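Local coordinates for protein ubiquitin-conjugating enzyme E2-21 kDa (Pichia angusta, PDB 5NL8) that catalyses the covalent attachment of ubiquitin to other proteins as an E2 conjugating enzyme, and is probably essential for building peroxisomes, at residues Pro111-Asn114 with Glu119-Leu122; Pro78-Val83 with Val140-Leu145. One frame throughout, in Å; residues are numbered along the deposited sequence.

Contact 1: Pro111-Asn114 with Glu119-Leu122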
ATOM      1  N   PRO A 111     -11.937  -4.038  -2.124  1.00 28.42           N
ATOM      2  CA  PRO A 111     -12.358  -5.341  -2.648  1.00 34.52           C
ATOM      3  C   PRO A 111     -11.271  -6.423  -2.616  1.00 34.00           C
ATOM      4  O   PRO A 111     -11.603  -7.590  -2.396  1.00 32.77           O
ATOM      5  CB  PRO A 111     -12.752  -5.015  -4.087  1.00 31.88           C
ATOM      6  CG  PRO A 111     -13.282  -3.621  -3.998  1.00 28.72           C
ATOM      7  CD  PRO A 111     -12.420  -2.929  -2.967  1.00 36.82           C
ATOM      8  N   ASN A 112     -10.009  -6.051  -2.811  1.00 25.60           N
ATOM      9  CA  ASN A 112      -8.931  -7.039  -2.882  1.00 34.14           C
ATOM     10  C   ASN A 112      -8.037  -7.072  -1.636  1.00 36.48           C
ATOM     11  O   ASN A 112      -6.898  -7.533  -1.695  1.00 34.15           O
ATOM     12  CB  ASN A 112      -8.065  -6.781  -4.119  1.00 33.41           C
ATOM     13  CG  ASN A 112      -8.869  -6.772  -5.408  1.00 38.73           C
ATOM     14  OD1 ASN A 112      -9.064  -5.722  -6.023  1.00 39.29           O
ATOM     15  ND2 ASN A 112      -9.329  -7.942  -5.830  1.00 39.50           N
ATOM     16  N   VAL A 113      -8.556  -6.582  -0.514  1.00 33.51           N
ATOM     17  CA  VAL A 113      -7.790  -6.537   0.729  1.00 31.85           C
ATOM     18  C   VAL A 113      -8.563  -7.131   1.910  1.00 38.10           C
ATOM     19  O   VAL A 113      -9.728  -6.800   2.128  1.00 43.23           O
ATOM     20  CB  VAL A 113      -7.380  -5.082   1.083  1.00 42.84           C
ATOM     21  CG1 VAL A 113      -6.697  -5.022   2.444  1.00 30.77           C
ATOM     22  CG2 VAL A 113      -6.473  -4.501   0.007  1.00 31.58           C
ATOM     23  N   ASN A 114      -7.906  -8.012   2.661  1.00 32.99           N
ATOM     24  CA  ASN A 114      -8.450  -8.537   3.912  1.00 38.29           C
ATOM     25  C   ASN A 114      -8.549  -7.425   4.953  1.00 35.05           C
ATOM     26  O   ASN A 114      -7.532  -6.896   5.400  1.00 28.64           O
ATOM     27  CB  ASN A 114      -7.578  -9.688   4.428  1.00 33.13           C
ATOM     28  CG  ASN A 114      -8.194 -10.420   5.617  1.00 42.40           C
ATOM     29  OD1 ASN A 114      -8.618  -9.807   6.595  1.00 38.96           O
ATOM     30  ND2 ASN A 114      -8.238 -11.745   5.532  1.00 41.60           N
ATOM     31  N   GLU A 119      -3.966  -8.171   4.306  1.00 28.39           N
ATOM     32  CA  GLU A 119      -3.385  -8.944   3.218  1.00 33.56           C
ATOM     33  C   GLU A 119      -3.994  -8.580   1.868  1.00 36.09           C
ATOM     34  O   GLU A 119      -5.213  -8.446   1.730  1.00 32.44           O
ATOM     35  CB  GLU A 119      -3.553 -10.446   3.471  1.00 41.09           C
ATOM     36  CG  GLU A 119      -2.967 -11.324   2.372  1.00 64.40           C
ATOM     37  CD  GLU A 119      -3.126 -12.807   2.651  1.00 85.51           C
ATOM     38  OE1 GLU A 119      -3.765 -13.158   3.665  1.00 91.60           O
ATOM     39  OE2 GLU A 119      -2.610 -13.620   1.854  1.00 84.92           O
ATOM     40  N   ILE A 120      -3.122  -8.404   0.880  1.00 38.12           N
ATOM     41  CA  ILE A 120      -3.535  -8.195  -0.500  1.00 35.81           C
ATOM     42  C   ILE A 120      -3.535  -9.540  -1.217  1.00 41.67           C
ATOM     43  O   ILE A 120      -2.615 -10.340  -1.039  1.00 55.67           O
ATOM     44  CB  ILE A 120      -2.600  -7.210  -1.229  1.00 31.57           C
ATOM     45  CG1 ILE A 120      -2.433  -5.930  -0.409  1.00 29.66           C
ATOM     46  CG2 ILE A 120      -3.117  -6.898  -2.630  1.00 32.49           C
ATOM     47  CD1 ILE A 120      -1.410  -4.971  -0.981  1.00 27.06           C
ATOM     48  N   CYS A 121      -4.568  -9.790  -2.014  1.00 45.76           N
ATOM     49  CA  CYS A 121      -4.708 -11.063  -2.713  1.00 52.64           C
ATOM     50  C   CYS A 121      -3.493 -11.356  -3.598  1.00 53.43           C
ATOM     51  O   CYS A 121      -3.063 -10.507  -4.383  1.00 45.98           O
ATOM     52  CB  CYS A 121      -5.992 -11.073  -3.550  1.00 45.24           C
ATOM     53  SG  CYS A 121      -6.544 -12.719  -4.059  1.00 63.17           S
ATOM     54  N   LEU A 122      -2.950 -12.562  -3.456  1.00 58.13           N
ATOM     55  CA  LEU A 122      -1.756 -12.989  -4.183  1.00 59.37           C
ATOM     56  C   LEU A 122      -1.945 -12.962  -5.701  1.00 65.18           C
ATOM     57  O   LEU A 122      -0.973 -12.844  -6.457  1.00 73.66           O
ATOM     58  CB  LEU A 122      -1.348 -14.396  -3.735  1.00 61.63           C
ATOM     59  CG  LEU A 122      -0.936 -14.545  -2.267  1.00 68.63           C
ATOM     60  CD1 LEU A 122      -1.069 -15.989  -1.810  1.00 69.98           C
ATOM     61  CD2 LEU A 122       0.485 -14.044  -2.054  1.00 67.76           C
TER
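Asn-114 with Glu-119 and Cys-121 with Asn-112 are joined by two backbone hydrogen bonds. Asn-114 N gives a nearly straight bond (165° at the hydrogen) to Glu-119 O at 2.9 Å. The second is longer: Cys-121 N lies 3.3 Å from Asn-112 O. Between them Val-113 and Ile-120 form the non-hydrogen-bonded pair of a single antiparallel bridge, their CA atoms 4.7 Å apart. Val-113 CA adds a CA-H...O contact of 3.4 Å to Glu-119 O, the same oxygen that accepts from Asn-114 N.

Packing outside the bonds is light. With its CG1 turned opposite the backbone N (chi1 175°), Val-113 lays that methyl alongside Glu-119 O and leaves CG2 to meet Ile-120 CG1 at 4.3 Å. Beside the shorter bond, Asn-114 CB lies 4.2 Å from Glu-119 CB. Asn-114 OD1 closes an Asx turn by accepting from Lys-116 N and also takes Thr-117 N.

His-110, Pro-111 and Asn-112 form the HPN motif of E2 enzymes, and the bridge ties it to Cys-121, the predicted thioester-forming residue. Asn-112 ND2 is held by the carbonyls of Glu-150 and Ser-153. Val-113 and Ile-120 pack on Phe-82 of strand 79-82; Ile-120 also touches helix 135-147, and Pro-111 rests on helix 157-164.

Contact 2: Pro78-Val83 with Val140-Leu145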
ATOM      1  N   PRO A  78       7.158 -10.319  -4.397  1.00 43.42           N
ATOM      2  CA  PRO A  78       7.066 -10.036  -2.960  1.00 43.92           C
ATOM      3  C   PRO A  78       5.652 -10.256  -2.443  1.00 46.10           C
ATOM      4  O   PRO A  78       4.699 -10.094  -3.206  1.00 44.38           O
ATOM      5  CB  PRO A  78       7.448  -8.554  -2.860  1.00 43.78           C
ATOM      6  CG  PRO A  78       8.115  -8.223  -4.162  1.00 41.61           C
ATOM      7  CD  PRO A  78       7.490  -9.116  -5.179  1.00 37.34           C
ATOM      8  N   LYS A  79       5.519 -10.628  -1.175  1.00 43.01           N
ATOM      9  CA  LYS A  79       4.212 -10.667  -0.533  1.00 41.11           C
ATOM     10  C   LYS A  79       3.992  -9.333   0.163  1.00 46.96           C
ATOM     11  O   LYS A  79       4.858  -8.860   0.892  1.00 35.11           O
ATOM     12  CB  LYS A  79       4.110 -11.827   0.461  1.00 45.99           C
ATOM     13  CG  LYS A  79       4.019 -13.198  -0.193  1.00 67.59           C
ATOM     14  CD  LYS A  79       3.888 -14.301   0.847  1.00 77.81           C
ATOM     15  CE  LYS A  79       4.031 -15.677   0.215  1.00 85.16           C
ATOM     16  NZ  LYS A  79       4.314 -16.729   1.233  1.00 90.71           N
ATOM     17  N   ILE A  80       2.845  -8.712  -0.074  1.00 32.83           N
ATOM     18  CA  ILE A  80       2.633  -7.357   0.413  1.00 34.93           C
ATOM     19  C   ILE A  80       1.312  -7.236   1.157  1.00 33.70           C
ATOM     20  O   ILE A  80       0.306  -7.816   0.748  1.00 43.25           O
ATOM     21  CB  ILE A  80       2.691  -6.348  -0.757  1.00 35.51           C
ATOM     22  CG1 ILE A  80       4.048  -6.455  -1.456  1.00 40.61           C
ATOM     23  CG2 ILE A  80       2.444  -4.932  -0.270  1.00 29.01           C
ATOM     24  CD1 ILE A  80       4.254  -5.497  -2.599  1.00 48.15           C
ATOM     25  N   LYS A  81       1.322  -6.500   2.264  1.00 33.41           N
ATOM     26  CA  LYS A  81       0.094  -6.261   3.012  1.00 28.00           C
ATOM     27  C   LYS A  81       0.002  -4.818   3.496  1.00 31.96           C
ATOM     28  O   LYS A  81       1.018  -4.161   3.710  1.00 29.75           O
ATOM     29  CB  LYS A  81      -0.010  -7.216   4.208  1.00 24.85           C
ATOM     30  CG  LYS A  81       0.946  -6.895   5.356  1.00 27.29           C
ATOM     31  CD  LYS A  81       0.676  -7.770   6.579  1.00 42.17           C
ATOM     32  CE  LYS A  81       1.557  -7.364   7.755  1.00 49.25           C
ATOM     33  NZ  LYS A  81       1.360  -8.241   8.944  1.00 47.40           N
ATOM     34  N   PHE A  82      -1.226  -4.329   3.659  1.00 24.72           N
ATOM     35  CA  PHE A  82      -1.459  -3.044   4.309  1.00 31.47           C
ATOM     36  C   PHE A  82      -1.307  -3.173   5.821  1.00 27.16           C
ATOM     37  O   PHE A  82      -1.667  -4.197   6.406  1.00 24.11           O
ATOM     38  CB  PHE A  82      -2.852  -2.503   3.974  1.00 23.04           C
ATOM     39  CG  PHE A  82      -2.962  -1.926   2.595  1.00 30.78           C
ATOM     40  CD1 PHE A  82      -3.256  -2.737   1.509  1.00 28.53           C
ATOM     41  CD2 PHE A  82      -2.768  -0.572   2.383  1.00 27.36           C
ATOM     42  CE1 PHE A  82      -3.352  -2.204   0.235  1.00 33.85           C
ATOM     43  CE2 PHE A  82      -2.859  -0.034   1.110  1.00 29.54           C
ATOM     44  CZ  PHE A  82      -3.153  -0.851   0.035  1.00 25.39           C
ATOM     45  N   VAL A  83      -0.773  -2.132   6.449  1.00 39.25           N
ATOM     46  CA  VAL A  83      -0.679  -2.082   7.904  1.00 27.73           C
ATOM     47  C   VAL A  83      -2.023  -1.667   8.499  1.00 28.97           C
ATOM     48  O   VAL A  83      -2.448  -0.520   8.363  1.00 27.80           O
ATOM     49  CB  VAL A  83       0.413  -1.106   8.372  1.00 27.09           C
ATOM     50  CG1 VAL A  83       0.411  -0.994   9.892  1.00 27.46           C
ATOM     51  CG2 VAL A  83       1.782  -1.548   7.861  1.00 28.14           C
ATOM     52  N   VAL A 140       4.056   0.765  -7.351  1.00 30.71           N
ATOM     53  CA  VAL A 140       3.241   1.415  -8.370  1.00 29.43           C
ATOM     54  C   VAL A 140       2.015   0.566  -8.710  1.00 35.19           C
ATOM     55  O   VAL A 140       0.909   1.087  -8.845  1.00 42.40           O
ATOM     56  CB  VAL A 140       4.062   1.692  -9.648  1.00 31.89           C
ATOM     57  CG1 VAL A 140       3.160   2.123 -10.792  1.00 42.89           C
ATOM     58  CG2 VAL A 140       5.127   2.747  -9.374  1.00 30.69           C
ATOM     59  N   ALA A 141       2.217  -0.745  -8.814  1.00 38.78           N
ATOM     60  CA  ALA A 141       1.133  -1.682  -9.090  1.00 34.64           C
ATOM     61  C   ALA A 141       0.048  -1.632  -8.018  1.00 37.58           C
ATOM     62  O   ALA A 141      -1.141  -1.734  -8.322  1.00 39.01           O
ATOM     63  CB  ALA A 141       1.676  -3.093  -9.214  1.00 36.18           C
ATOM     64  N   ILE A 142       0.451  -1.483  -6.761  1.00 32.80           N
ATOM     65  CA  ILE A 142      -0.539  -1.408  -5.682  1.00 34.90           C
ATOM     66  C   ILE A 142      -1.306  -0.081  -5.696  1.00 36.11           C
ATOM     67  O   ILE A 142      -2.535  -0.049  -5.482  1.00 37.18           O
ATOM     68  CB  ILE A 142       0.122  -1.616  -4.314  1.00 32.07           C
ATOM     69  CG1 ILE A 142       0.367  -3.103  -4.092  1.00 35.66           C
ATOM     70  CG2 ILE A 142      -0.750  -1.077  -3.191  1.00 34.99           C
ATOM     71  CD1 ILE A 142       1.699  -3.386  -3.501  1.00 54.29           C
ATOM     72  N   VAL A 143      -0.589   1.010  -5.961  1.00 29.16           N
ATOM     73  CA  VAL A 143      -1.246   2.306  -6.123  1.00 33.55           C
ATOM     74  C   VAL A 143      -2.272   2.240  -7.262  1.00 33.34           C
ATOM     75  O   VAL A 143      -3.371   2.786  -7.157  1.00 39.06           O
ATOM     76  CB  VAL A 143      -0.230   3.436  -6.396  1.00 35.90           C
ATOM     77  CG1 VAL A 143      -0.949   4.747  -6.671  1.00 37.97           C
ATOM     78  CG2 VAL A 143       0.722   3.586  -5.222  1.00 35.00           C
ATOM     79  N   VAL A 144      -1.911   1.555  -8.343  1.00 39.55           N
ATOM     80  CA  VAL A 144      -2.833   1.310  -9.445  1.00 37.93           C
ATOM     81  C   VAL A 144      -4.047   0.522  -8.960  1.00 43.30           C
ATOM     82  O   VAL A 144      -5.188   0.860  -9.279  1.00 46.00           O
ATOM     83  CB  VAL A 144      -2.155   0.534 -10.595  1.00 44.05           C
ATOM     84  CG1 VAL A 144      -3.195   0.049 -11.606  1.00 42.12           C
ATOM     85  CG2 VAL A 144      -1.094   1.393 -11.274  1.00 39.38           C
ATOM     86  N   LEU A 145      -3.787  -0.526  -8.180  1.00 40.24           N
ATOM     87  CA  LEU A 145      -4.844  -1.381  -7.647  1.00 43.79           C
ATOM     88  C   LEU A 145      -5.870  -0.585  -6.850  1.00 39.19           C
ATOM     89  O   LEU A 145      -7.065  -0.893  -6.882  1.00 36.51           O
ATOM     90  CB  LEU A 145      -4.254  -2.486  -6.770  1.00 38.84           C
ATOM     91  CG  LEU A 145      -5.272  -3.429  -6.125  1.00 35.11           C
ATOM     92  CD1 LEU A 145      -6.051  -4.188  -7.196  1.00 30.49           C
ATOM     93  CD2 LEU A 145      -4.590  -4.391  -5.167  1.00 30.28           C
TER
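Ile-142 meets Ile-80 and Phe-82 across the contact, with a different branch for each. Its longer arm, CG1 and CD1, heads for Ile-80, and the two isoleucines meet at an oblique angle, methyl against methyl. CD1 of Ile-142 lies 3.4 Å from CD1 of Ile-80, closer than carbons usually pack, and 3.7 Å from Ile-80 CG2, so one methyl sits against both branches of the strand residue. The chi2 of Ile-142, 137°, is well off a staggered value; taken with the short approach this hints at crowding, although imprecise placement of the terminal methyl could give the same result.

On the shorter arm, Ile-142 CG2, anti to the backbone N, comes 4.0 Å from Phe-82 CZ, the far end of the ring, and the two side chains run past one another in opposing directions. Phe-82 starts out across the interface and not straight at the helix; its chi1 of -76°, which sets CG opposite the carbonyl carbon, helps carry the ring to Ile-142.

No hydrogen bond crosses here, and the join is wholly apolar, an example of a helix packed on a sheet in the core of the UBC fold. Strand 79-82 forms one edge of the four-stranded antiparallel sheet and pairs with strand 62-68. Helix 135-147 also sets Ile-142 and Val-143 on Ile-50 of strand 45-51, while Leu-125 of helix 122-126 borders Ile-80.

The two contacts are nested: along the chain come 78-83, then 111-114 and 119-122, and finally 140-145, so contact 1 lies within the long loop that contact 2 closes. Their centres are about 9 Å apart, and Ile-120 joins them directly, with its CD1 3.6 Å from Phe-82 CE1 and its CG2 3.9 Å from Leu-145 CD2. Asn-112 OD1 likewise approaches Leu-145 CD1. Through Ile-120 and Asn-112, the irregular segment bearing the HPN motif and the predicted active-site cysteine, with little regular structure of its own, thus packs on strand 79-82 and helix 135-147, the two elements that contact 2 brings together.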